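Local structure of beta-lactamase (Nostoc sp., 6NHS) at residues A[210-215]-A[235-240]; A[67-72]-A[118-123]; A[35-40]-A[247-252]. The protein probably hydrolyses the beta-lactam ring of penicillin-type antibiotics, as a class D serine beta-lactamase of the penicillin-recognising family. All coordinates share one frame; numbering follows the deposited sequence.

Interaction 1 of 3, residues A[210-215]-A[235-240]; sequences VTPNIG and DIRNND
Pro212, which follows a cis peptide bond, sets its ring beside the side chain of Arg237, the two pointing the same way. Its CG lies 3.4 Å from Arg237 NH1, approaching the guanidinium obliquely, and 3.8 Å from the carboxylate carbon CG of Asp235. Asn213 begins the strand and forms an antiparallel hydrogen-bonded pair with Ile236. Ile236 N donates to Asn213 O at 2.8 Å, with an almost straight N-H...O angle of 172°, while water 1 accepts from Asn213 N and donates to Ile236 O. Asn213 CG lies beside its own backbone N (chi1 -69°), and ND2 donates back to Val210 O at 2.8 Å, with the carbonyl oxygen near the amide plane; OD1 accepts from Trp206 NE1. Ile214, in a non-hydrogen-bonded pair with Asp235, brings CD1 to 4.0 Å from Asp235 OD1. At Gly215 there is no side chain, and Ile236 CD1 comes to 3.6 Å from Gly215 CA. The contact thus joins the open end of the hairpin, the start of strand 213-223 and the end of strand 226-236. The two oxygens of Asp235 divide their work: OD1 pairs with Arg54, whereas OD2 meets Arg237 NH2 at 2.8 Å in a salt bridge whose hydrogen bond is weak. An aspartate between two arginines would be expected to stay ionised, and Pro212 has a charged neighbourhood, unlike Gly215.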
ATOM      1  N   VAL A 210       4.333  15.591  -6.096  1.00 48.01           N
ATOM      2  CA  VAL A 210       5.097  16.405  -5.159  1.00 45.75           C
ATOM      3  C   VAL A 210       6.577  16.275  -5.493  1.00 45.37           C
ATOM      4  O   VAL A 210       7.007  15.342  -6.173  1.00 43.85           O
ATOM      5  CB  VAL A 210       4.832  16.014  -3.689  1.00 42.83           C
ATOM      6  CG1 VAL A 210       3.455  16.494  -3.253  1.00 43.08           C
ATOM      7  CG2 VAL A 210       4.956  14.509  -3.513  1.00 41.08           C
ATOM      8  N   THR A 211       7.358  17.234  -5.000  1.00 47.66           N
ATOM      9  CA  THR A 211       8.806  17.253  -5.204  1.00 48.70           C
ATOM     10  C   THR A 211       9.482  17.350  -3.852  1.00 49.06           C
ATOM     11  O   THR A 211       9.218  18.307  -3.094  1.00 48.77           O
ATOM     12  CB  THR A 211       9.230  18.412  -6.112  1.00 51.39           C
ATOM     13  OG1 THR A 211       8.656  18.239  -7.415  1.00 53.09           O
ATOM     14  CG2 THR A 211      10.748  18.443  -6.239  1.00 52.69           C
ATOM     15  N   PRO A 212      10.362  16.400  -3.481  1.00 48.43           N
ATOM     16  CA  PRO A 212      10.706  15.234  -4.302  1.00 46.96           C
ATOM     17  C   PRO A 212       9.576  14.211  -4.381  1.00 45.44           C
ATOM     18  O   PRO A 212       8.679  14.236  -3.538  1.00 40.91           O
ATOM     19  CB  PRO A 212      11.915  14.645  -3.573  1.00 47.91           C
ATOM     20  CG  PRO A 212      11.713  15.035  -2.161  1.00 47.70           C
ATOM     21  CD  PRO A 212      11.103  16.411  -2.210  1.00 47.66           C
ATOM     22  N   ASN A 213       9.606  13.346  -5.393  1.00 38.79           N
ATOM     23  CA  ASN A 213       8.649  12.251  -5.442  1.00 38.52           C
ATOM     24  C   ASN A 213       8.798  11.383  -4.198  1.00 37.75           C
ATOM     25  O   ASN A 213       9.868  11.305  -3.593  1.00 39.29           O
ATOM     26  CB  ASN A 213       8.860  11.400  -6.696  1.00 38.27           C
ATOM     27  CG  ASN A 213       8.494  12.128  -7.979  1.00 38.92           C
ATOM     28  OD1 ASN A 213       8.596  11.562  -9.058  1.00 39.32           O
ATOM     29  ND2 ASN A 213       8.061  13.380  -7.866  1.00 40.48           N
ATOM     30  N   ILE A 214       7.711  10.724  -3.811  1.00 36.65           N
ATOM     31  CA  ILE A 214       7.687   9.879  -2.622  1.00 35.79           C
ATOM     32  C   ILE A 214       7.497   8.434  -3.060  1.00 34.48           C
ATOM     33  O   ILE A 214       6.589   8.131  -3.843  1.00 33.77           O
ATOM     34  CB  ILE A 214       6.579  10.310  -1.647  1.00 34.82           C
ATOM     35  CG1 ILE A 214       6.820  11.747  -1.175  1.00 35.39           C
ATOM     36  CG2 ILE A 214       6.486   9.341  -0.470  1.00 34.23           C
ATOM     37  CD1 ILE A 214       8.100  11.925  -0.381  1.00 34.47           C
ATOM     38  N   GLY A 215       8.350   7.548  -2.556  1.00 32.76           N
ATOM     39  CA  GLY A 215       8.260   6.122  -2.834  1.00 29.46           C
ATOM     40  C   GLY A 215       7.755   5.370  -1.603  1.00 30.96           C
ATOM     41  O   GLY A 215       8.159   5.673  -0.485  1.00 30.36           O
ATOM     42  N   ASP A 235      12.502   9.226  -0.537  1.00 33.60           N
ATOM     43  CA  ASP A 235      12.544  10.218  -1.601  1.00 35.47           C
ATOM     44  C   ASP A 235      12.950   9.551  -2.911  1.00 38.54           C
ATOM     45  O   ASP A 235      13.885   8.746  -2.949  1.00 39.30           O
ATOM     46  CB  ASP A 235      13.550  11.325  -1.278  1.00 36.92           C
ATOM     47  CG  ASP A 235      13.117  12.210  -0.122  1.00 37.06           C
ATOM     48  OD1 ASP A 235      11.979  12.067   0.371  1.00 36.67           O
ATOM     49  OD2 ASP A 235      13.935  13.057   0.288  1.00 41.52           O
ATOM     50  N   ILE A 236      12.257   9.899  -3.992  1.00 38.77           N
ATOM     51  CA  ILE A 236      12.631   9.469  -5.337  1.00 38.94           C
ATOM     52  C   ILE A 236      13.033  10.714  -6.116  1.00 41.41           C
ATOM     53  O   ILE A 236      12.193  11.574  -6.410  1.00 41.23           O
ATOM     54  CB  ILE A 236      11.493   8.715  -6.040  1.00 36.98           C
ATOM     55  CG1 ILE A 236      11.215   7.391  -5.330  1.00 35.40           C
ATOM     56  CG2 ILE A 236      11.836   8.469  -7.511  1.00 39.74           C
ATOM     57  CD1 ILE A 236      10.087   6.597  -5.954  1.00 35.12           C
ATOM     58  N   ARG A 237      14.320  10.823  -6.449  1.00 47.86           N
ATOM     59  CA  ARG A 237      14.815  11.959  -7.215  1.00 56.33           C
ATOM     60  C   ARG A 237      15.340  11.574  -8.590  1.00 60.17           C
ATOM     61  O   ARG A 237      15.664  12.464  -9.385  1.00 61.56           O
ATOM     62  CB  ARG A 237      15.901  12.702  -6.423  1.00 61.35           C
ATOM     63  CG  ARG A 237      15.318  13.655  -5.379  1.00 64.25           C
ATOM     64  CD  ARG A 237      16.391  14.352  -4.562  1.00 70.87           C
ATOM     65  NE  ARG A 237      16.646  13.660  -3.301  1.00 75.19           N
ATOM     66  CZ  ARG A 237      16.038  13.948  -2.155  1.00 76.28           C
ATOM     67  NH1 ARG A 237      15.138  14.921  -2.107  1.00 76.15           N
ATOM     68  NH2 ARG A 237      16.332  13.265  -1.055  1.00 76.53           N
ATOM     69  N   ASN A 238      15.432  10.280  -8.887  1.00 60.42           N
ATOM     70  CA  ASN A 238      15.637   9.788 -10.239  1.00 60.32           C
ATOM     71  C   ASN A 238      14.990   8.415 -10.319  1.00 57.57           C
ATOM     72  O   ASN A 238      14.599   7.833  -9.304  1.00 55.81           O
ATOM     73  CB  ASN A 238      17.122   9.741 -10.618  1.00 66.15           C
ATOM     74  CG  ASN A 238      17.950   8.937  -9.639  1.00 70.36           C
ATOM     75  OD1 ASN A 238      17.926   7.706  -9.653  1.00 69.49           O
ATOM     76  ND2 ASN A 238      18.698   9.632  -8.787  1.00 73.43           N
ATOM     77  N   ASN A 239      14.869   7.898 -11.543  1.00 67.38           N
ATOM     78  CA  ASN A 239      14.149   6.642 -11.735  1.00 64.72           C
ATOM     79  C   ASN A 239      14.843   5.470 -11.054  1.00 58.96           C
ATOM     80  O   ASN A 239      14.179   4.494 -10.685  1.00 56.87           O
ATOM     81  CB  ASN A 239      13.965   6.366 -13.227  1.00 72.16           C
ATOM     82  CG  ASN A 239      12.901   7.251 -13.851  1.00 75.97           C
ATOM     83  OD1 ASN A 239      12.301   8.092 -13.178  1.00 76.35           O
ATOM     84  ND2 ASN A 239      12.664   7.068 -15.145  1.00 79.30           N
ATOM     85  N   ASP A 240      16.163   5.549 -10.864  1.00 57.62           N
ATOM     86  CA  ASP A 240      16.876   4.483 -10.167  1.00 58.36           C
ATOM     87  C   ASP A 240      16.503   4.417  -8.693  1.00 55.37           C
ATOM     88  O   ASP A 240      16.611   3.350  -8.079  1.00 57.39           O
ATOM     89  CB  ASP A 240      18.381   4.673 -10.328  1.00 65.62           C
ATOM     90  CG  ASP A 240      18.825   4.578 -11.778  1.00 74.15           C
ATOM     91  OD1 ASP A 240      18.771   3.465 -12.347  1.00 76.33           O
ATOM     92  OD2 ASP A 240      19.211   5.620 -12.353  1.00 77.94           O
TER
HETATM   93  O   HOH W   1      11.630  14.314  -7.316  1.00 49.36           O

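Interaction 2 of 3, residues A[67-72]-A[118-123]; sequences IFNSLV and VLARKI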
ATOM      1  N   ILE A  67      -4.774  -0.966  -1.450  1.00 21.37           N
ATOM      2  CA  ILE A  67      -5.120  -1.950  -0.424  1.00 23.54           C
ATOM      3  C   ILE A  67      -6.456  -1.593   0.218  1.00 24.37           C
ATOM      4  O   ILE A  67      -7.370  -2.421   0.296  1.00 24.91           O
ATOM      5  CB  ILE A  67      -4.003  -2.056   0.628  1.00 25.45           C
ATOM      6  CG1 ILE A  67      -2.689  -2.527  -0.011  1.00 27.76           C
ATOM      7  CG2 ILE A  67      -4.430  -2.992   1.760  1.00 24.26           C
ATOM      8  CD1 ILE A  67      -1.476  -2.393   0.929  1.00 28.17           C
ATOM      9  N   PHE A  68      -6.585  -0.345   0.677  1.00 24.25           N
ATOM     10  CA  PHE A  68      -7.842   0.124   1.258  1.00 23.20           C
ATOM     11  C   PHE A  68      -8.965   0.115   0.226  1.00 26.77           C
ATOM     12  O   PHE A  68     -10.075  -0.355   0.500  1.00 25.94           O
ATOM     13  CB  PHE A  68      -7.644   1.526   1.831  1.00 24.75           C
ATOM     14  CG  PHE A  68      -8.883   2.117   2.441  1.00 25.70           C
ATOM     15  CD1 PHE A  68      -9.788   2.821   1.664  1.00 24.28           C
ATOM     16  CD2 PHE A  68      -9.137   1.977   3.796  1.00 24.62           C
ATOM     17  CE1 PHE A  68     -10.934   3.369   2.226  1.00 25.23           C
ATOM     18  CE2 PHE A  68     -10.276   2.528   4.365  1.00 24.85           C
ATOM     19  CZ  PHE A  68     -11.175   3.217   3.575  1.00 23.26           C
ATOM     20  N   ASN A  69      -8.690   0.638  -0.974  1.00 23.29           N
ATOM     21  CA  ASN A  69      -9.713   0.728  -2.014  1.00 23.75           C
ATOM     22  C   ASN A  69     -10.257  -0.652  -2.381  1.00 24.76           C
ATOM     23  O   ASN A  69     -11.463  -0.813  -2.605  1.00 24.08           O
ATOM     24  CB  ASN A  69      -9.126   1.427  -3.244  1.00 22.32           C
ATOM     25  CG  ASN A  69     -10.168   2.186  -4.065  1.00 28.20           C
ATOM     26  OD1 ASN A  69     -11.373   2.073  -3.835  1.00 29.92           O
ATOM     27  ND2 ASN A  69      -9.693   2.971  -5.035  1.00 26.87           N
ATOM     28  N   SER A  70      -9.380  -1.659  -2.443  1.00 24.06           N
ATOM     29  CA  SER A  70      -9.807  -3.016  -2.784  1.00 24.77           C
ATOM     30  C   SER A  70     -10.783  -3.564  -1.751  1.00 25.09           C
ATOM     31  O   SER A  70     -11.777  -4.209  -2.104  1.00 24.11           O
ATOM     32  CB  SER A  70      -8.593  -3.951  -2.884  1.00 23.15           C
ATOM     33  OG  SER A  70      -7.647  -3.498  -3.839  1.00 26.51           O
ATOM     34  N   LEU A  71     -10.492  -3.337  -0.465  1.00 24.77           N
ATOM     35  CA  LEU A  71     -11.369  -3.796   0.608  1.00 25.11           C
ATOM     36  C   LEU A  71     -12.758  -3.186   0.487  1.00 25.53           C
ATOM     37  O   LEU A  71     -13.769  -3.896   0.575  1.00 25.24           O
ATOM     38  CB  LEU A  71     -10.757  -3.437   1.963  1.00 23.16           C
ATOM     39  CG  LEU A  71      -9.445  -4.143   2.279  1.00 24.87           C
ATOM     40  CD1 LEU A  71      -8.673  -3.385   3.367  1.00 25.74           C
ATOM     41  CD2 LEU A  71      -9.753  -5.576   2.713  1.00 22.09           C
ATOM     42  N   VAL A  72     -12.828  -1.866   0.307  1.00 24.17           N
ATOM     43  CA  VAL A  72     -14.125  -1.195   0.269  1.00 24.63           C
ATOM     44  C   VAL A  72     -14.885  -1.590  -0.989  1.00 24.21           C
ATOM     45  O   VAL A  72     -16.106  -1.794  -0.958  1.00 23.72           O
ATOM     46  CB  VAL A  72     -13.939   0.330   0.366  1.00 24.93           C
ATOM     47  CG1 VAL A  72     -15.280   1.043   0.265  1.00 22.70           C
ATOM     48  CG2 VAL A  72     -13.206   0.707   1.683  1.00 24.17           C
ATOM     49  N   VAL A 118     -12.316   3.787 -11.333  1.00 23.93           N
ATOM     50  CA  VAL A 118     -13.688   3.310 -11.514  1.00 22.36           C
ATOM     51  C   VAL A 118     -14.255   2.832 -10.182  1.00 22.72           C
ATOM     52  O   VAL A 118     -15.386   3.168  -9.813  1.00 24.76           O
ATOM     53  CB  VAL A 118     -13.744   2.193 -12.574  1.00 26.13           C
ATOM     54  CG1 VAL A 118     -15.164   1.622 -12.666  1.00 27.00           C
ATOM     55  CG2 VAL A 118     -13.279   2.703 -13.934  1.00 25.21           C
ATOM     56  N   LEU A 119     -13.469   2.044  -9.438  1.00 21.13           N
ATOM     57  CA  LEU A 119     -13.948   1.527  -8.156  1.00 24.42           C
ATOM     58  C   LEU A 119     -14.336   2.664  -7.220  1.00 23.39           C
ATOM     59  O   LEU A 119     -15.396   2.621  -6.587  1.00 22.19           O
ATOM     60  CB  LEU A 119     -12.882   0.648  -7.505  1.00 24.65           C
ATOM     61  CG  LEU A 119     -12.471  -0.638  -8.236  1.00 25.32           C
ATOM     62  CD1 LEU A 119     -11.474  -1.413  -7.386  1.00 24.16           C
ATOM     63  CD2 LEU A 119     -13.687  -1.513  -8.552  1.00 21.67           C
ATOM     64  N   ALA A 120     -13.499   3.704  -7.147  1.00 22.85           N
ATOM     65  CA  ALA A 120     -13.769   4.817  -6.241  1.00 25.60           C
ATOM     66  C   ALA A 120     -15.030   5.568  -6.642  1.00 26.78           C
ATOM     67  O   ALA A 120     -15.824   5.957  -5.777  1.00 28.90           O
ATOM     68  CB  ALA A 120     -12.567   5.763  -6.207  1.00 24.61           C
ATOM     69  N   ARG A 121     -15.226   5.797  -7.947  1.00 25.39           N
ATOM     70  CA  ARG A 121     -16.436   6.472  -8.403  1.00 27.26           C
ATOM     71  C   ARG A 121     -17.678   5.672  -8.046  1.00 26.67           C
ATOM     72  O   ARG A 121     -18.689   6.241  -7.617  1.00 27.59           O
ATOM     73  CB  ARG A 121     -16.385   6.713  -9.916  1.00 26.45           C
ATOM     74  CG  ARG A 121     -15.319   7.690 -10.379  1.00 29.33           C
ATOM     75  CD  ARG A 121     -15.357   7.880 -11.918  1.00 29.49           C
ATOM     76  NE  ARG A 121     -14.092   8.441 -12.371  1.00 28.74           N
ATOM     77  CZ  ARG A 121     -13.210   7.814 -13.140  1.00 28.91           C
ATOM     78  NH1 ARG A 121     -13.465   6.599 -13.615  1.00 25.02           N
ATOM     79  NH2 ARG A 121     -12.073   8.424 -13.455  1.00 28.72           N
ATOM     80  N   LYS A 122     -17.620   4.351  -8.214  1.00 24.53           N
ATOM     81  CA  LYS A 122     -18.787   3.516  -7.945  1.00 27.34           C
ATOM     82  C   LYS A 122     -19.055   3.401  -6.448  1.00 28.36           C
ATOM     83  O   LYS A 122     -20.215   3.349  -6.023  1.00 28.24           O
ATOM     84  CB  LYS A 122     -18.591   2.139  -8.574  1.00 23.56           C
ATOM     85  CG  LYS A 122     -18.577   2.176 -10.107  1.00 26.42           C
ATOM     86  CD  LYS A 122     -18.305   0.798 -10.696  1.00 27.38           C
ATOM     87  CE  LYS A 122     -19.485  -0.144 -10.527  1.00 30.43           C
ATOM     88  NZ  LYS A 122     -19.164  -1.483 -11.139  1.00 25.94           N
ATOM     89  N   ILE A 123     -17.996   3.344  -5.633  1.00 26.79           N
ATOM     90  CA  ILE A 123     -18.179   3.460  -4.185  1.00 24.71           C
ATOM     91  C   ILE A 123     -18.883   4.770  -3.857  1.00 27.21           C
ATOM     92  O   ILE A 123     -19.875   4.803  -3.121  1.00 28.32           O
ATOM     93  CB  ILE A 123     -16.827   3.345  -3.457  1.00 22.86           C
ATOM     94  CG1 ILE A 123     -16.285   1.911  -3.577  1.00 22.19           C
ATOM     95  CG2 ILE A 123     -16.992   3.767  -1.976  1.00 23.42           C
ATOM     96  CD1 ILE A 123     -14.788   1.748  -3.306  1.00 23.35           C
TER
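Ile123 CD1 is the meeting point of the two helices, reaching both Asn69 and Val72. It lies 3.5 Å from Asn69 OD1, the two side chains running askew, and 3.7 Å from Val72 CG1, where the side chains cross at about a right angle. Val72 CG1 also touches Ile123 CG2 at 3.9 Å, seating it against two branches of the isoleucine. The other branch of the Asn69 amide turns to Ala120, with ND2 4.2 Å from Ala120 CB, and OD1 is equally far from Leu119 CB. The CG of Asn69 is anti to the backbone N (chi1 -151°), which directs CG toward helix 113-123; the amide lies between the two helices. There ND2 makes a weak hydrogen bond to Tyr116 O, one turn earlier on the second helix, whereas OD1 is buried against hydrocarbon with no polar partner in the model. Further out, Phe131 and Phe178 pack on Val72, Met128 on Ala120, and Ile79 on Leu119. The axes of segments 67-72 and 118-123 approach to 10.0 Å at an angle of 48°. The probable SxxK motif lies at the start of helix 65-76: Ser63 just before it and Lys66 in its first turn; the Asn69 side chain lies near these residues without touching them. A central helix carrying this motif, packed within a mainly helical region, is characteristic of penicillin-recognising enzymes, including class D beta-lactamases.

Interaction 3 of 3, residues A[35-40]-A[247-252]; sequences GSILIY and EVTRRS
Ile37 CD1 presses against Ser252, and the contact is tightest here: the methyl carbon is 3.5 Å from Ser252 OG and 3.6 Å from Ser252 CB. CG1 of Ile37 stands anti to the backbone N (chi1 -171°), and the extended chain beyond it delivers CD1 to the helix. Ile39, two residues on and on the same side of the strand, adds a lighter touch, its CD1 4.2 Å from Ser252 CB. The serine hydroxyl meets this hydrocarbon with its hydrogen already committed, because OG donates to Val248 O at 2.6 Å. That carbonyl also accepts from Ser252 N, and the two donors reach it from opposite faces of its plane. Strand 35-41 belongs to the central antiparallel sheet, and helix 239-255 is the C-terminal helix that packs across it, an element typical of the penicillin-recognising fold; the axes of segments 35-40 and 247-252 come within 9.9 Å, 46° apart. Toward the start of the helical segment the fit slackens. Ile37 CD1 is 4.1 Å from Thr249 CA and still farther from Val248 O, and other parts of the protein complete the surroundings: Phe28 of helix 25-30 touches both Ile37 and Val248, while Thr249 OG1 bonds to Thr232 OG1 on strand 226-236. The partly exposed side of the helix is polar and takes no part in gripping the strand. Arg251 NE donates to Glu247 OE2 at 2.8 Å through a nearly straight hydrogen bond (177°) that is part of a salt bridge, with the oxygen in the guanidinium plane and using its anti lone pair. Arg250, whose side chain leaves the helix away from the strand, forms a salt bridge through NH1 with Glu193 on an outermost strand of the sheet.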
ATOM      1  N   GLY A  35      15.199   8.314   3.432  1.00 41.08           N
ATOM      2  CA  GLY A  35      13.881   7.781   3.736  1.00 37.69           C
ATOM      3  C   GLY A  35      13.823   7.145   5.106  1.00 38.15           C
ATOM      4  O   GLY A  35      14.635   7.448   5.987  1.00 39.19           O
ATOM      5  N   SER A  36      12.859   6.245   5.267  1.00 36.34           N
ATOM      6  CA  SER A  36      12.592   5.635   6.559  1.00 36.38           C
ATOM      7  C   SER A  36      12.019   4.246   6.351  1.00 36.56           C
ATOM      8  O   SER A  36      11.559   3.892   5.260  1.00 34.33           O
ATOM      9  CB  SER A  36      11.611   6.476   7.384  1.00 37.93           C
ATOM     10  OG  SER A  36      10.376   6.609   6.699  1.00 34.50           O
ATOM     11  N   ILE A  37      12.030   3.464   7.424  1.00 36.27           N
ATOM     12  CA  ILE A  37      11.318   2.193   7.442  1.00 34.67           C
ATOM     13  C   ILE A  37      10.855   1.932   8.863  1.00 34.83           C
ATOM     14  O   ILE A  37      11.529   2.297   9.833  1.00 36.13           O
ATOM     15  CB  ILE A  37      12.173   1.026   6.895  1.00 35.33           C
ATOM     16  CG1 ILE A  37      11.314  -0.233   6.731  1.00 34.40           C
ATOM     17  CG2 ILE A  37      13.367   0.743   7.797  1.00 37.11           C
ATOM     18  CD1 ILE A  37      12.006  -1.378   6.005  1.00 35.09           C
ATOM     19  N   LEU A  38       9.682   1.325   8.977  1.00 33.64           N
ATOM     20  CA  LEU A  38       9.135   0.890  10.250  1.00 33.75           C
ATOM     21  C   LEU A  38       8.719  -0.564  10.111  1.00 37.25           C
ATOM     22  O   LEU A  38       7.996  -0.916   9.174  1.00 34.86           O
ATOM     23  CB  LEU A  38       7.940   1.757  10.655  1.00 32.96           C
ATOM     24  CG  LEU A  38       7.358   1.519  12.042  1.00 38.39           C
ATOM     25  CD1 LEU A  38       8.394   1.828  13.114  1.00 39.45           C
ATOM     26  CD2 LEU A  38       6.113   2.373  12.230  1.00 36.37           C
ATOM     27  N   ILE A  39       9.184  -1.409  11.025  1.00 34.29           N
ATOM     28  CA  ILE A  39       8.819  -2.822  11.034  1.00 34.37           C
ATOM     29  C   ILE A  39       8.225  -3.146  12.396  1.00 35.17           C
ATOM     30  O   ILE A  39       8.779  -2.752  13.428  1.00 36.85           O
ATOM     31  CB  ILE A  39      10.023  -3.728  10.717  1.00 38.70           C
ATOM     32  CG1 ILE A  39      10.561  -3.424   9.316  1.00 35.22           C
ATOM     33  CG2 ILE A  39       9.623  -5.194  10.785  1.00 35.51           C
ATOM     34  CD1 ILE A  39      11.841  -4.162   8.987  1.00 36.73           C
ATOM     35  N   TYR A  40       7.088  -3.841  12.399  1.00 33.79           N
ATOM     36  CA  TYR A  40       6.392  -4.192  13.632  1.00 35.46           C
ATOM     37  C   TYR A  40       6.313  -5.707  13.757  1.00 36.56           C
ATOM     38  O   TYR A  40       5.701  -6.375  12.912  1.00 33.45           O
ATOM     39  CB  TYR A  40       4.993  -3.575  13.677  1.00 35.92           C
ATOM     40  CG  TYR A  40       4.226  -3.935  14.928  1.00 39.21           C
ATOM     41  CD1 TYR A  40       4.659  -3.501  16.172  1.00 42.01           C
ATOM     42  CD2 TYR A  40       3.072  -4.707  14.866  1.00 38.48           C
ATOM     43  CE1 TYR A  40       3.972  -3.827  17.324  1.00 44.57           C
ATOM     44  CE2 TYR A  40       2.374  -5.039  16.014  1.00 38.64           C
ATOM     45  CZ  TYR A  40       2.832  -4.592  17.240  1.00 41.79           C
ATOM     46  OH  TYR A  40       2.150  -4.906  18.393  1.00 42.36           O
ATOM     47  N   GLU A 247      14.065  -2.837  -2.460  1.00 43.51           N
ATOM     48  CA  GLU A 247      15.390  -3.314  -2.077  1.00 44.04           C
ATOM     49  C   GLU A 247      15.735  -2.943  -0.636  1.00 43.20           C
ATOM     50  O   GLU A 247      16.315  -3.758   0.094  1.00 39.94           O
ATOM     51  CB  GLU A 247      16.437  -2.774  -3.051  1.00 46.05           C
ATOM     52  CG  GLU A 247      17.853  -3.293  -2.815  1.00 49.70           C
ATOM     53  CD  GLU A 247      17.972  -4.805  -2.941  1.00 49.19           C
ATOM     54  OE1 GLU A 247      17.115  -5.430  -3.595  1.00 49.45           O
ATOM     55  OE2 GLU A 247      18.927  -5.370  -2.373  1.00 50.90           O
ATOM     56  N   VAL A 248      15.399  -1.724  -0.197  1.00 41.09           N
ATOM     57  CA  VAL A 248      15.716  -1.391   1.192  1.00 42.23           C
ATOM     58  C   VAL A 248      14.838  -2.190   2.137  1.00 40.02           C
ATOM     59  O   VAL A 248      15.275  -2.555   3.236  1.00 39.86           O
ATOM     60  CB  VAL A 248      15.603   0.118   1.488  1.00 46.63           C
ATOM     61  CG1 VAL A 248      16.523   0.907   0.604  1.00 52.05           C
ATOM     62  CG2 VAL A 248      14.176   0.604   1.356  1.00 43.57           C
ATOM     63  N   THR A 249      13.596  -2.477   1.737  1.00 34.66           N
ATOM     64  CA  THR A 249      12.751  -3.353   2.536  1.00 36.97           C
ATOM     65  C   THR A 249      13.372  -4.741   2.646  1.00 37.47           C
ATOM     66  O   THR A 249      13.465  -5.308   3.741  1.00 37.24           O
ATOM     67  CB  THR A 249      11.349  -3.428   1.927  1.00 34.29           C
ATOM     68  OG1 THR A 249      10.843  -2.104   1.726  1.00 33.83           O
ATOM     69  CG2 THR A 249      10.405  -4.173   2.856  1.00 32.38           C
ATOM     70  N   ARG A 250      13.825  -5.293   1.513  1.00 39.22           N
ATOM     71  CA  ARG A 250      14.487  -6.596   1.510  1.00 39.22           C
ATOM     72  C   ARG A 250      15.692  -6.608   2.436  1.00 39.94           C
ATOM     73  O   ARG A 250      15.841  -7.502   3.276  1.00 41.61           O
ATOM     74  CB  ARG A 250      14.945  -6.968   0.096  1.00 39.27           C
ATOM     75  CG  ARG A 250      13.865  -7.257  -0.887  1.00 43.58           C
ATOM     76  CD  ARG A 250      14.467  -7.894  -2.139  1.00 44.49           C
ATOM     77  NE  ARG A 250      13.406  -8.302  -3.037  1.00 45.56           N
ATOM     78  CZ  ARG A 250      12.762  -9.456  -2.930  1.00 46.76           C
ATOM     79  NH1 ARG A 250      11.792  -9.748  -3.783  1.00 50.27           N
ATOM     80  NH2 ARG A 250      13.111 -10.321  -1.982  1.00 44.68           N
ATOM     81  N   ARG A 251      16.583  -5.628   2.272  1.00 42.76           N
ATOM     82  CA  ARG A 251      17.802  -5.601   3.071  1.00 45.18           C
ATOM     83  C   ARG A 251      17.490  -5.411   4.548  1.00 43.51           C
ATOM     84  O   ARG A 251      18.189  -5.955   5.411  1.00 44.88           O
ATOM     85  CB  ARG A 251      18.734  -4.501   2.563  1.00 45.97           C
ATOM     86  CG  ARG A 251      19.144  -4.696   1.111  1.00 49.40           C
ATOM     87  CD  ARG A 251      20.240  -3.733   0.708  1.00 54.46           C
ATOM     88  NE  ARG A 251      20.597  -3.878  -0.700  1.00 58.01           N
ATOM     89  CZ  ARG A 251      21.696  -3.368  -1.249  1.00 60.98           C
ATOM     90  NH1 ARG A 251      22.555  -2.684  -0.504  1.00 60.37           N
ATOM     91  NH2 ARG A 251      21.937  -3.549  -2.541  1.00 63.42           N
ATOM     92  N   SER A 252      16.439  -4.649   4.861  1.00 40.43           N
ATOM     93  CA  SER A 252      16.061  -4.452   6.258  1.00 40.41           C
ATOM     94  C   SER A 252      15.583  -5.757   6.884  1.00 40.96           C
ATOM     95  O   SER A 252      16.025  -6.132   7.977  1.00 41.26           O
ATOM     96  CB  SER A 252      14.981  -3.376   6.365  1.00 37.77           C
ATOM     97  OG  SER A 252      15.421  -2.158   5.792  1.00 38.77           O
TER

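In the fold
Interactions 1 and 3 belong to the same sheet: strands 226-236 and 35-41 are neighbours in it, and helix 239-255, which packs in interaction 3, begins just after the touching residues of interaction 1. Their centres are 17 Å apart and their nearest atoms about 5 Å. Interaction 2 is in the helical region, its centre 26 Å from that of interaction 1 and 27 Å from that of interaction 3, on the opposite side of the chain's centre from the latter. Along the sequence, interaction 3 encloses the other two. The probable active site draws on both regions, with Ser63 and Lys66 at the start of helix 65-76 and Lys203 on strand 198-207. A bound formic acid, probably from the crystallisation liquor, lies about 5 Å from the Asn69 side chain.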